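Local coordinates for protein GMP reductase (Trypanosoma brucei brucei, PDB 6JIG) that probably catalyses the irreversible NADPH-dependent deamination of GMP to IMP, helping balance adenine and guanine nucleotides, and is regulated allosterically through its cystathionine-beta-synthase domain, at residues K276-P279 with R280-S283. The protein carries 1 engineered substitution. Numbering follows the deposited sequence.
Sequences KGDP and RTAS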
loop_
_atom_site.group_PDB
_atom_site.type_symbol
_atom_site.label_atom_id
_atom_site.label_comp_id
_atom_site.label_asym_id
_atom_site.label_seq_id
_atom_site.Cartn_x
_atom_site.Cartn_y
_atom_site.Cartn_z
ATOM N N LYS A 276 25.651 47.741 14.487
ATOM C CA LYS A 276 27.031 48.194 14.361
ATOM C C LYS A 276 27.209 49.587 14.946
ATOM O O LYS A 276 28.327 49.949 15.326
ATOM C CB LYS A 276 27.487 48.190 12.892
ATOM C CG LYS A 276 27.423 46.832 12.167
ATOM C CD LYS A 276 28.418 45.818 12.733
ATOM C CE LYS A 276 29.772 45.879 12.048
ATOM N NZ LYS A 276 30.730 44.977 12.730
ATOM N N GLY A 277 26.131 50.367 15.035
ATOM C CA GLY A 277 26.229 51.734 15.513
ATOM C C GLY A 277 26.182 51.909 17.015
ATOM O O GLY A 277 26.480 53.006 17.501
ATOM N N ASP A 278 25.815 50.865 17.762
ATOM C CA ASP A 278 25.705 50.950 19.210
ATOM C C ASP A 278 26.871 50.226 19.858
ATOM O O ASP A 278 27.062 49.028 19.593
ATOM C CB ASP A 278 24.389 50.342 19.680
ATOM C CG ASP A 278 24.032 50.731 21.110
ATOM O OD1 ASP A 278 24.881 50.579 22.008
ATOM O OD2 ASP A 278 22.891 51.182 21.340
ATOM N N PRO A 279 27.658 50.888 20.718
ATOM C CA PRO A 279 28.788 50.194 21.365
ATOM C C PRO A 279 28.359 49.025 22.229
ATOM O O PRO A 279 29.173 48.127 22.474
ATOM C CB PRO A 279 29.446 51.298 22.211
ATOM C CG PRO A 279 28.980 52.578 21.601
ATOM C CD PRO A 279 27.585 52.306 21.105
ATOM N N ARG A 280 27.103 48.996 22.689
ATOM C CA ARG A 280 26.647 47.874 23.499
ATOM C C ARG A 280 26.498 46.587 22.686
ATOM O O ARG A 280 26.493 45.497 23.267
ATOM C CB ARG A 280 25.324 48.226 24.166
ATOM C CG ARG A 280 25.444 49.389 25.163
ATOM C CD ARG A 280 24.087 49.873 25.621
ATOM N NE ARG A 280 23.335 50.513 24.545
ATOM C CZ ARG A 280 22.091 50.958 24.674
ATOM N NH1 ARG A 280 21.464 50.838 25.837
ATOM N NH2 ARG A 280 21.470 51.517 23.643
ATOM N N THR A 281 26.375 46.685 21.365
ATOM C CA THR A 281 26.284 45.500 20.515
ATOM C C THR A 281 27.406 45.378 19.489
ATOM O O THR A 281 27.621 44.274 18.968
ATOM C CB THR A 281 24.937 45.475 19.775
ATOM O OG1 THR A 281 24.696 46.752 19.179
ATOM C CG2 THR A 281 23.809 45.179 20.746
ATOM N N ALA A 282 28.128 46.459 19.187
ATOM C CA ALA A 282 29.148 46.425 18.144
ATOM C C ALA A 282 30.416 45.709 18.576
ATOM O O ALA A 282 31.334 45.552 17.762
ATOM C CB ALA A 282 29.489 47.842 17.686
ATOM N N SER A 283 30.481 45.252 19.822
ATOM C CA SER A 283 31.620 44.474 20.273
ATOM C C SER A 283 31.626 43.054 19.729
ATOM O O SER A 283 32.618 42.351 19.931
ATOM C CB SER A 283 31.648 44.420 21.796
ATOM O OG SER A 283 30.400 43.963 22.294
HETATM O O HOH W 1 30.350 44.402 15.433
#
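The carboxylate of D278 lies against the side of the R280 guanidinium that carries NE and NH2, the two flat groups turned only 26° from each other. R280 NE reaches D278 OD1 at 3.0 Å in a nearly straight bond, and R280 NH2 meets D278 OD2 at 2.7 Å on its syn lone pair, giving a two-pronged salt bridge. The bend of the arginine chain at chi3 (-68°) turns NE and NH2 back toward the carboxylate, across the single residue, P279, that separates the two charged residues. D278 OD1 also accepts the backbone N of R280 at 2.8 Å, from the anti side, so two donors of one residue grip this oxygen and hold the carboxylate's rotation.

Aspartate, with its short side chain, can close such an Asx turn, and here the turn belongs to an Asx motif: the carbonyl O of D278 takes T281 N at 3.0 Å and A282 N at 2.8 Å. P279 suits the second position because its ring fixes phi near the value needed and it has no N-H to leave without a partner. The motif follows helix 266-277 and leads toward strand 285-291 of the TIM barrel, in an alpha-to-beta connection, whereas the active site of this fold lies at the other ends of the strands.

T281 is buried, its side chain touching M242 of helix 239-251; its hydroxyl, held beside D278 CB, hydrogen-bonds to the carbonyl of L275 and so ties the loop back to the helix. The small methyl of A282 fits close to the carbonyl oxygens of both K276 and D278, CB lying 3.4 Å from K276 O. From the helix end, the long chain of K276 carries NZ to a salt bridge with D306, while a water joins NZ to A282 O.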